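Local coordinates for protein spherulin-4 (Aspergillus clavatus, PDB 5C5G) that binds N-acetyl-D-galactosamine and is probably a glycoside hydrolase with a (beta/alpha) barrel that acts in galactosaminogalactan biosynthesis, at residues 10-15 with 24-29; 28-33 with 63-68; 72-77 with 148-153; 216-221 with 228-233. All coordinates share one frame; numbering follows the deposited sequence.

Contact 1 of 4, residues 10-15 with 24-29; sequences VFVPLY and DPLEDV. With EDO (1,2-ethanediol), chain B; EDO (1,2-ethanediol), chain C.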
# COMPACT_ATOMS: atom_id res chain seq x y z
N VAL A 10 7.18 -3.10 -4.36
CA VAL A 10 6.13 -4.06 -4.11
C VAL A 10 5.19 -3.49 -3.04
O VAL A 10 5.62 -3.21 -1.92
CB VAL A 10 6.70 -5.42 -3.66
CG1 VAL A 10 5.60 -6.37 -3.26
CG2 VAL A 10 7.56 -6.03 -4.77
N PHE A 11 3.94 -3.28 -3.42
CA PHE A 11 2.92 -2.78 -2.50
C PHE A 11 2.21 -3.99 -1.91
O PHE A 11 1.79 -4.88 -2.65
CB PHE A 11 1.95 -1.91 -3.27
CG PHE A 11 0.90 -1.31 -2.43
CD1 PHE A 11 1.18 -0.24 -1.60
CD2 PHE A 11 -0.37 -1.82 -2.43
CE1 PHE A 11 0.19 0.31 -0.81
CE2 PHE A 11 -1.35 -1.28 -1.65
CZ PHE A 11 -1.07 -0.23 -0.83
N VAL A 12 2.08 -4.03 -0.59
CA VAL A 12 1.54 -5.20 0.09
C VAL A 12 0.42 -4.78 1.03
O VAL A 12 0.69 -4.24 2.11
CB VAL A 12 2.61 -5.95 0.90
CG1 VAL A 12 2.06 -7.30 1.36
CG2 VAL A 12 3.88 -6.16 0.06
N PRO A 13 -0.84 -4.99 0.63
CA PRO A 13 -1.94 -4.77 1.57
C PRO A 13 -2.01 -5.99 2.46
O PRO A 13 -2.64 -6.99 2.12
CB PRO A 13 -3.16 -4.61 0.67
CG PRO A 13 -2.78 -5.25 -0.61
CD PRO A 13 -1.31 -5.40 -0.71
N LEU A 14 -1.32 -5.94 3.58
CA LEU A 14 -1.08 -7.12 4.39
C LEU A 14 -2.18 -7.28 5.42
O LEU A 14 -2.00 -7.06 6.61
CB LEU A 14 0.30 -7.03 5.07
CG LEU A 14 0.75 -8.27 5.82
CD1 LEU A 14 0.92 -9.44 4.87
CD2 LEU A 14 2.04 -8.01 6.56
N TYR A 15 -3.36 -7.64 4.93
CA TYR A 15 -4.53 -7.77 5.80
C TYR A 15 -4.70 -9.24 6.17
O TYR A 15 -5.81 -9.77 6.24
CB TYR A 15 -5.80 -7.20 5.14
CG TYR A 15 -5.66 -5.79 4.60
CD1 TYR A 15 -4.61 -4.95 4.99
CD2 TYR A 15 -6.54 -5.32 3.64
CE1 TYR A 15 -4.49 -3.69 4.48
CE2 TYR A 15 -6.41 -4.03 3.11
CZ TYR A 15 -5.36 -3.24 3.53
OH TYR A 15 -5.22 -1.97 3.00
N ASP A 24 5.08 -15.34 7.10
CA ASP A 24 6.31 -15.93 6.60
C ASP A 24 6.50 -15.75 5.09
O ASP A 24 7.61 -15.48 4.66
CB ASP A 24 6.40 -17.42 6.94
CG ASP A 24 6.77 -17.69 8.40
OD1 ASP A 24 6.86 -16.75 9.21
OD2 ASP A 24 6.98 -18.87 8.74
N PRO A 25 5.44 -15.90 4.29
CA PRO A 25 5.69 -15.75 2.84
C PRO A 25 6.14 -14.35 2.46
O PRO A 25 6.83 -14.18 1.45
CB PRO A 25 4.33 -16.07 2.22
CG PRO A 25 3.66 -16.96 3.20
CD PRO A 25 4.09 -16.40 4.54
N LEU A 26 5.77 -13.35 3.25
CA LEU A 26 6.24 -12.00 3.02
C LEU A 26 7.67 -11.86 3.53
O LEU A 26 8.54 -11.33 2.82
CB LEU A 26 5.32 -10.96 3.68
CG LEU A 26 5.84 -9.53 3.66
CD1 LEU A 26 6.04 -9.02 2.25
CD2 LEU A 26 4.88 -8.62 4.40
N GLU A 27 7.94 -12.33 4.73
CA GLU A 27 9.28 -12.19 5.24
C GLU A 27 10.26 -12.91 4.33
O GLU A 27 11.38 -12.43 4.13
CB GLU A 27 9.40 -12.70 6.67
CG GLU A 27 10.71 -12.26 7.31
CD GLU A 27 10.86 -12.71 8.73
OE1 GLU A 27 9.90 -13.27 9.30
OE2 GLU A 27 11.96 -12.51 9.27
N ASP A 28 9.85 -14.04 3.79
CA ASP A 28 10.74 -14.81 2.93
C ASP A 28 11.16 -14.02 1.69
O ASP A 28 12.33 -14.03 1.34
CB ASP A 28 10.09 -16.13 2.53
CG ASP A 28 10.05 -17.15 3.68
OD1 ASP A 28 10.73 -16.95 4.70
OD2 ASP A 28 9.33 -18.16 3.54
N VAL A 29 10.23 -13.33 1.04
CA VAL A 29 10.61 -12.57 -0.15
C VAL A 29 11.35 -11.27 0.21
O VAL A 29 12.22 -10.84 -0.54
CB VAL A 29 9.41 -12.28 -1.09
CG1 VAL A 29 8.80 -13.57 -1.58
CG2 VAL A 29 8.36 -11.39 -0.42
C1 EDO B . -5.26 -2.03 -1.33
O1 EDO B . -5.49 -0.86 -2.13
C2 EDO B . -6.43 -2.39 -0.42
O2 EDO B . -6.57 -1.47 0.68
C1 EDO C . -0.96 -9.28 0.91
O1 EDO C . -2.05 -9.93 1.56
C2 EDO C . 0.05 -10.36 0.54
O2 EDO C . -0.48 -11.17 -0.51
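In the first beta-alpha-beta unit of the barrel, L26 of helix 24-32 lays its two methyls on V12 of strand 9-13 and on L14. The branches divide the work. CD2 of L26 meets L14 CD2 at 3.6 Å and also lies 4.1 Å from L14 CD1, the two leucines crossing obliquely. CD1 of L26 reaches V12 CG2 more loosely, at 4.2 Å. Both leucines hold CG opposite the backbone nitrogen (chi1 172° in L26, -173° in L14), a matched extension that spans the gap between the backbones. This is how a (beta/alpha) barrel seats its outer helices: alternate strand residues face outward and take up the apolar side of the helix, here with W245 and L65 closing round the same cluster. L14 is itself the centre of an inverse gamma turn, with a weak hydrogen bond from Y15 N to P13 O. The turn is followed by Y15, a residue that binds N-acetyl-D-galactosamine. One face of its ring lies over P13, whose CB stands 3.9 Å above the ring plane and toward the rim. In this crystal the Y15 hydroxyl shares a hydrogen bond with an ethanediol, probably from the crystallisation liquor, its OH standing 2.7 Å from O2 of that molecule (chain B).

Contact 2 of 4, residues 28-33 with 63-68; sequences DVISKH and PKLASY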
# COMPACT_ATOMS: atom_id res chain seq x y z
N ASP A 28 9.85 -14.04 3.79
CA ASP A 28 10.74 -14.81 2.93
C ASP A 28 11.16 -14.02 1.69
O ASP A 28 12.33 -14.03 1.34
CB ASP A 28 10.09 -16.13 2.53
CG ASP A 28 10.05 -17.15 3.68
OD1 ASP A 28 10.73 -16.95 4.70
OD2 ASP A 28 9.33 -18.16 3.54
N VAL A 29 10.23 -13.33 1.04
CA VAL A 29 10.61 -12.57 -0.15
C VAL A 29 11.35 -11.27 0.21
O VAL A 29 12.22 -10.84 -0.54
CB VAL A 29 9.41 -12.28 -1.09
CG1 VAL A 29 8.80 -13.57 -1.58
CG2 VAL A 29 8.36 -11.39 -0.42
N ILE A 30 11.04 -10.68 1.36
CA ILE A 30 11.77 -9.50 1.80
C ILE A 30 13.24 -9.86 2.00
O ILE A 30 14.14 -9.11 1.60
CB ILE A 30 11.20 -8.94 3.11
CG1 ILE A 30 9.83 -8.31 2.86
CG2 ILE A 30 12.15 -7.91 3.74
CD1 ILE A 30 9.03 -8.07 4.15
N SER A 31 13.48 -11.01 2.63
CA SER A 31 14.83 -11.48 2.91
C SER A 31 15.55 -11.91 1.64
O SER A 31 16.75 -11.67 1.48
CB SER A 31 14.76 -12.65 3.90
OG SER A 31 16.06 -13.14 4.16
N LYS A 32 14.83 -12.54 0.72
CA LYS A 32 15.42 -13.01 -0.53
C LYS A 32 15.80 -11.87 -1.45
O LYS A 32 16.74 -11.99 -2.24
CB LYS A 32 14.44 -13.95 -1.24
CG LYS A 32 14.94 -14.49 -2.57
CD LYS A 32 13.92 -15.38 -3.24
CE LYS A 32 14.41 -15.82 -4.61
NZ LYS A 32 13.34 -16.48 -5.40
N HIS A 33 15.07 -10.76 -1.37
CA HIS A 33 15.24 -9.64 -2.30
C HIS A 33 15.50 -8.33 -1.56
O HIS A 33 14.65 -7.43 -1.55
CB HIS A 33 13.99 -9.47 -3.16
CG HIS A 33 13.64 -10.68 -3.97
ND1 HIS A 33 14.35 -11.08 -5.07
CD2 HIS A 33 12.62 -11.56 -3.83
CE1 HIS A 33 13.79 -12.16 -5.59
NE2 HIS A 33 12.73 -12.46 -4.86
N PRO A 63 7.32 -5.79 14.68
CA PRO A 63 8.75 -5.46 14.80
C PRO A 63 9.66 -6.31 13.92
O PRO A 63 10.72 -5.84 13.50
CB PRO A 63 9.04 -5.69 16.29
CG PRO A 63 7.74 -5.46 16.94
CD PRO A 63 6.73 -6.04 16.01
N LYS A 64 9.26 -7.55 13.65
CA LYS A 64 10.05 -8.40 12.77
C LYS A 64 10.12 -7.82 11.36
O LYS A 64 11.18 -7.83 10.73
CB LYS A 64 9.49 -9.82 12.73
CG LYS A 64 9.62 -10.54 14.06
CD LYS A 64 8.72 -11.77 14.16
CE LYS A 64 8.98 -12.77 13.05
NZ LYS A 64 8.03 -13.91 13.14
N LEU A 65 9.00 -7.32 10.86
CA LEU A 65 9.01 -6.71 9.53
C LEU A 65 9.71 -5.37 9.56
O LEU A 65 10.45 -5.03 8.63
CB LEU A 65 7.59 -6.51 8.98
CG LEU A 65 6.75 -7.75 8.72
CD1 LEU A 65 5.44 -7.34 8.08
CD2 LEU A 65 7.47 -8.77 7.86
N ALA A 66 9.48 -4.60 10.61
CA ALA A 66 10.07 -3.27 10.74
C ALA A 66 11.59 -3.33 10.78
O ALA A 66 12.26 -2.36 10.45
CB ALA A 66 9.54 -2.57 11.97
N SER A 67 12.15 -4.47 11.19
CA SER A 67 13.59 -4.63 11.29
C SER A 67 14.30 -4.65 9.93
O SER A 67 15.52 -4.49 9.88
CB SER A 67 13.92 -5.91 12.06
OG SER A 67 13.72 -7.06 11.26
N TYR A 68 13.56 -4.87 8.85
CA TYR A 68 14.17 -4.91 7.52
C TYR A 68 14.22 -3.53 6.91
O TYR A 68 13.20 -2.84 6.83
CB TYR A 68 13.36 -5.83 6.60
CG TYR A 68 13.50 -7.29 6.94
CD1 TYR A 68 14.52 -8.05 6.40
CD2 TYR A 68 12.60 -7.91 7.79
CE1 TYR A 68 14.65 -9.39 6.71
CE2 TYR A 68 12.72 -9.25 8.10
CZ TYR A 68 13.75 -9.98 7.56
OH TYR A 68 13.89 -11.32 7.86
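I30 of helix 24-32 and Y68 of the segment 63-68 carry the packing between the first two outer helices of the (beta/alpha) barrel. The isoleucine splits its two branches between two partners. Its CG2, opposite the backbone nitrogen, sits over one face of the tyrosine ring, 3.9 Å from the centroid and 28° off the normal, a CH-pi contact. The methyl is displaced toward the root of the ring, coming within 3.5 Å of Y68 CG. The other branch, with CG1 beside the backbone nitrogen (chi1 -70°), runs on extended to CD1, which meets L65 CD2 at 4.1 Å; these two side chains cross at about a right angle. Inward of this layer I30 also touches F38 and V71 of the barrel strands.

At the far end of the ring the tyrosine hydroxyl is hydrogen-bonded to E27 OE2, so the aromatic group is held at both its root and its polar end. The root is fixed by the backbone: Y68 N bonds to L65 O, and that same oxygen lies in the ring plane at its edge. One residue earlier, S67 turns its OG back on the helix and donates to K64 O at 2.7 Å.

Contact 3 of 4, residues 72-77 with 148-153; sequences RLLGYV and YVVHNP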
# COMPACT_ATOMS: atom_id res chain seq x y z
N ARG A 72 8.84 -0.55 4.33
CA ARG A 72 8.21 0.64 4.88
C ARG A 72 6.80 0.29 5.27
O ARG A 72 5.92 0.11 4.42
CB ARG A 72 8.20 1.77 3.85
CG ARG A 72 9.58 2.30 3.50
CD ARG A 72 10.27 2.95 4.70
NE ARG A 72 11.61 3.44 4.36
CZ ARG A 72 12.72 2.72 4.43
NH1 ARG A 72 13.88 3.25 4.08
NH2 ARG A 72 12.67 1.46 4.84
N LEU A 73 6.58 0.15 6.58
CA LEU A 73 5.27 -0.14 7.11
C LEU A 73 4.43 1.12 7.16
O LEU A 73 4.91 2.19 7.52
CB LEU A 73 5.37 -0.67 8.54
CG LEU A 73 6.02 -2.03 8.68
CD1 LEU A 73 6.21 -2.37 10.13
CD2 LEU A 73 5.23 -3.12 8.02
N LEU A 74 3.16 0.96 6.82
CA LEU A 74 2.18 2.04 6.92
C LEU A 74 1.00 1.56 7.75
O LEU A 74 0.57 0.42 7.63
CB LEU A 74 1.64 2.43 5.54
CG LEU A 74 2.67 2.79 4.46
CD1 LEU A 74 1.94 3.12 3.17
CD2 LEU A 74 3.53 3.96 4.84
N GLY A 75 0.45 2.47 8.53
CA GLY A 75 -0.78 2.17 9.27
C GLY A 75 -2.02 2.49 8.45
O GLY A 75 -2.15 3.61 7.94
N TYR A 76 -2.95 1.55 8.35
CA TYR A 76 -4.23 1.75 7.67
C TYR A 76 -5.14 2.68 8.47
O TYR A 76 -5.37 2.44 9.66
CB TYR A 76 -4.92 0.40 7.49
CG TYR A 76 -6.29 0.44 6.86
CD1 TYR A 76 -7.40 0.86 7.58
CD2 TYR A 76 -6.48 -0.01 5.57
CE1 TYR A 76 -8.65 0.89 7.02
CE2 TYR A 76 -7.74 0.00 4.99
CZ TYR A 76 -8.82 0.47 5.71
OH TYR A 76 -10.07 0.50 5.15
N VAL A 77 -5.67 3.71 7.81
CA VAL A 77 -6.66 4.60 8.42
C VAL A 77 -7.77 4.85 7.42
O VAL A 77 -7.51 5.27 6.28
CB VAL A 77 -6.03 5.94 8.85
CG1 VAL A 77 -7.11 6.88 9.42
CG2 VAL A 77 -4.93 5.73 9.87
N TYR A 148 5.43 8.84 5.46
CA TYR A 148 4.86 8.55 4.15
C TYR A 148 3.34 8.68 4.18
O TYR A 148 2.70 8.35 5.18
CB TYR A 148 5.23 7.12 3.79
CG TYR A 148 5.46 6.75 2.35
CD1 TYR A 148 6.54 7.27 1.64
CD2 TYR A 148 4.66 5.80 1.73
CE1 TYR A 148 6.77 6.88 0.33
CE2 TYR A 148 4.89 5.40 0.43
CZ TYR A 148 5.94 5.94 -0.27
OH TYR A 148 6.16 5.54 -1.57
N VAL A 149 2.76 9.13 3.08
CA VAL A 149 1.32 9.23 2.92
C VAL A 149 0.90 8.53 1.64
O VAL A 149 1.38 8.87 0.55
CB VAL A 149 0.88 10.70 2.84
CG1 VAL A 149 -0.61 10.81 2.51
CG2 VAL A 149 1.16 11.41 4.15
N VAL A 150 -0.01 7.57 1.77
CA VAL A 150 -0.60 6.91 0.61
C VAL A 150 -2.11 7.09 0.67
O VAL A 150 -2.69 7.02 1.76
CB VAL A 150 -0.23 5.41 0.53
CG1 VAL A 150 -0.93 4.69 -0.63
CG2 VAL A 150 1.27 5.25 0.40
N HIS A 151 -2.72 7.36 -0.48
CA HIS A 151 -4.17 7.44 -0.60
C HIS A 151 -4.67 6.28 -1.41
O HIS A 151 -4.04 5.89 -2.40
CB HIS A 151 -4.56 8.71 -1.35
CG HIS A 151 -4.34 9.96 -0.58
ND1 HIS A 151 -4.54 11.21 -1.13
CD2 HIS A 151 -3.96 10.17 0.70
CE1 HIS A 151 -4.29 12.13 -0.21
NE2 HIS A 151 -3.94 11.52 0.90
N ASN A 152 -5.84 5.76 -1.05
CA ASN A 152 -6.52 4.75 -1.87
C ASN A 152 -7.93 5.15 -2.26
O ASN A 152 -8.90 4.79 -1.61
CB ASN A 152 -6.59 3.40 -1.19
CG ASN A 152 -7.16 2.35 -2.11
OD1 ASN A 152 -7.22 2.53 -3.33
ND2 ASN A 152 -7.65 1.25 -1.53
N PRO A 153 -8.06 5.87 -3.38
CA PRO A 153 -9.38 6.13 -3.93
C PRO A 153 -9.92 4.92 -4.67
O PRO A 153 -11.11 4.90 -4.99
CB PRO A 153 -9.14 7.29 -4.90
CG PRO A 153 -7.70 7.17 -5.28
CD PRO A 153 -7.00 6.64 -4.06
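L74 meets Y148 and V150 across the barrel interior, and the residues before and after it in strand 71-78 show how the surroundings change along one strand. At the start, R72 is directed to the N-terminal end of the barrel, where its NE forms a salt bridge with D146 and its NH2 bonds to E69 O. Two residues on, L74 rests its forked end against two side chains of strand 148-152, one methyl to each. CD2 lies against Y148, 3.7 Å from CB and 3.8 Å from CD2 of the ring, while CD1 reaches V150 CG2 at 3.6 Å. The valine is crossed at about a right angle. Having CG beside the backbone nitrogen (chi1 -54°) turns this fork toward Y148 and V150. The two strands are third and fifth in the parallel eight-stranded barrel, separated by strand 112-116, so side chains meet here where no backbone bonds could. The hydroxyl of Y148 is hydrogen-bonded to E227 OE2. Further along, Y76 enters the sugar-binding end: it binds N-acetyl-D-galactosamine, and its OH bonds to D116 OD2. At that same end N152 ND2 bonds to E172 OE1, and weakly to D116 OD1.

Contact 4 of 4, residues 216-221 with 228-233; sequences GLVKQV and IFITHL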
# COMPACT_ATOMS: atom_id res chain seq x y z
N GLY A 216 5.25 -10.25 -18.81
CA GLY A 216 4.74 -9.17 -19.63
C GLY A 216 3.82 -8.25 -18.85
O GLY A 216 3.92 -7.03 -18.98
N LEU A 217 2.93 -8.81 -18.05
CA LEU A 217 2.04 -7.99 -17.23
C LEU A 217 2.83 -7.11 -16.27
O LEU A 217 2.57 -5.91 -16.18
CB LEU A 217 1.05 -8.87 -16.48
CG LEU A 217 0.11 -8.12 -15.51
CD1 LEU A 217 -0.73 -7.11 -16.22
CD2 LEU A 217 -0.76 -9.11 -14.76
N VAL A 218 3.78 -7.69 -15.56
CA VAL A 218 4.57 -6.91 -14.62
C VAL A 218 5.31 -5.78 -15.33
O VAL A 218 5.32 -4.65 -14.83
CB VAL A 218 5.52 -7.81 -13.82
CG1 VAL A 218 6.48 -7.00 -12.97
CG2 VAL A 218 4.71 -8.75 -12.92
N LYS A 219 5.92 -6.06 -16.47
CA LYS A 219 6.61 -5.01 -17.22
C LYS A 219 5.65 -3.89 -17.61
O LYS A 219 5.97 -2.71 -17.50
CB LYS A 219 7.24 -5.62 -18.47
CG LYS A 219 8.01 -4.63 -19.29
CD LYS A 219 8.82 -5.31 -20.36
CE LYS A 219 9.58 -4.32 -21.20
NZ LYS A 219 10.46 -5.02 -22.18
N GLN A 220 4.47 -4.26 -18.10
CA GLN A 220 3.50 -3.25 -18.53
C GLN A 220 3.13 -2.33 -17.38
O GLN A 220 3.02 -1.11 -17.55
CB GLN A 220 2.23 -3.90 -19.09
CG GLN A 220 2.42 -4.59 -20.41
CD GLN A 220 1.31 -5.58 -20.68
OE1 GLN A 220 0.14 -5.32 -20.38
NE2 GLN A 220 1.67 -6.72 -21.24
N VAL A 221 2.91 -2.89 -16.20
CA VAL A 221 2.48 -2.08 -15.06
C VAL A 221 3.65 -1.25 -14.51
O VAL A 221 3.46 -0.11 -14.11
CB VAL A 221 1.79 -2.95 -13.98
CG1 VAL A 221 1.29 -2.11 -12.83
CG2 VAL A 221 0.61 -3.73 -14.59
N ILE A 228 3.23 -1.56 -6.92
CA ILE A 228 2.39 -2.55 -7.58
C ILE A 228 2.12 -3.74 -6.66
O ILE A 228 3.04 -4.25 -6.02
CB ILE A 228 3.09 -3.10 -8.84
CG1 ILE A 228 3.44 -1.96 -9.80
CG2 ILE A 228 2.23 -4.15 -9.51
CD1 ILE A 228 4.30 -2.39 -10.96
N PHE A 229 0.86 -4.18 -6.63
CA PHE A 229 0.48 -5.46 -6.06
C PHE A 229 -0.28 -6.22 -7.13
O PHE A 229 -1.23 -5.69 -7.71
CB PHE A 229 -0.43 -5.27 -4.86
CG PHE A 229 -0.83 -6.56 -4.18
CD1 PHE A 229 0.13 -7.38 -3.60
CD2 PHE A 229 -2.16 -6.92 -4.07
CE1 PHE A 229 -0.25 -8.57 -2.96
CE2 PHE A 229 -2.54 -8.10 -3.42
CZ PHE A 229 -1.59 -8.91 -2.87
N ILE A 230 0.13 -7.46 -7.40
CA ILE A 230 -0.55 -8.34 -8.33
C ILE A 230 -0.76 -9.67 -7.63
O ILE A 230 0.18 -10.19 -7.03
CB ILE A 230 0.26 -8.56 -9.62
CG1 ILE A 230 0.28 -7.26 -10.41
CG2 ILE A 230 -0.34 -9.68 -10.46
CD1 ILE A 230 1.26 -7.25 -11.59
N THR A 231 -1.98 -10.21 -7.68
CA THR A 231 -2.26 -11.51 -7.11
C THR A 231 -3.26 -12.28 -7.92
O THR A 231 -4.15 -11.72 -8.58
CB THR A 231 -2.75 -11.39 -5.66
OG1 THR A 231 -2.97 -12.72 -5.17
CG2 THR A 231 -4.03 -10.58 -5.54
N HIS A 232 -3.08 -13.59 -7.90
CA HIS A 232 -3.95 -14.52 -8.60
C HIS A 232 -5.12 -14.98 -7.73
O HIS A 232 -5.93 -15.75 -8.19
CB HIS A 232 -3.13 -15.70 -9.11
CG HIS A 232 -2.12 -15.31 -10.15
ND1 HIS A 232 -0.92 -14.71 -9.84
CD2 HIS A 232 -2.16 -15.44 -11.49
CE1 HIS A 232 -0.25 -14.49 -10.96
NE2 HIS A 232 -0.98 -14.91 -11.98
N LEU A 233 -5.20 -14.53 -6.48
CA LEU A 233 -6.39 -14.84 -5.68
C LEU A 233 -7.60 -14.01 -6.13
O LEU A 233 -7.48 -12.81 -6.39
CB LEU A 233 -6.13 -14.57 -4.19
CG LEU A 233 -5.04 -15.40 -3.50
CD1 LEU A 233 -4.98 -15.12 -2.02
CD2 LEU A 233 -5.22 -16.89 -3.76
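V221 and I228 form the tightest of three apolar contacts that fix helix 212-224 on strand 227-230, the last half of a beta-alpha-beta unit in the (beta/alpha) barrel. CG1 of V221 nests against the isoleucine's longer branch, 3.6 Å from I228 CD1 and 3.7 Å from I228 CG1. Two residues along the strand, I230 sends a single methyl, CD1, to two helix residues. It stands 4.0 Å from V218 CG2, and it meets L217 tip to tip, with L217 CG at 4.2 Å. Both isoleucines set CG1 beside the backbone nitrogen and then extend, which carries their ends out from the sheet to the helix. The axes of 216-221 and 228-230 run nearly antiparallel, at 155°, 10.2 Å apart at their closest.

In the next shell, F178 covers L217 and V221 from helix 175-180, while helix 245-252 packs M252 on V218 and I228 and F248 on I230. Backbone bonds to F11 and A200 hold the strand between its two neighbours in the sheet. Where it gives way to loop, an ST turn starts: L233 N donates to T231 OG1 over 3.2 Å, almost straight at 176°.

Overall arrangement
Together the four contacts sample the layers of one (beta/alpha) barrel. Contacts 1 and 4 are buried strand-to-helix seats at the first and last strands, which are neighbours in the closed sheet and joined by the bond between F11 N and I228 O. Contact 2, farther from the centre and only partly buried, joins helix to helix; it shares helix 24-32 with contact 1, and L65 touches both L14 and L26. Contact 3 is the most central and lies inside the barrel. All four are apolar across their segments, yet contact 2 adds an aromatic face, while contacts 1 and 3 lead to Y15 and Y76 of the same sugar site.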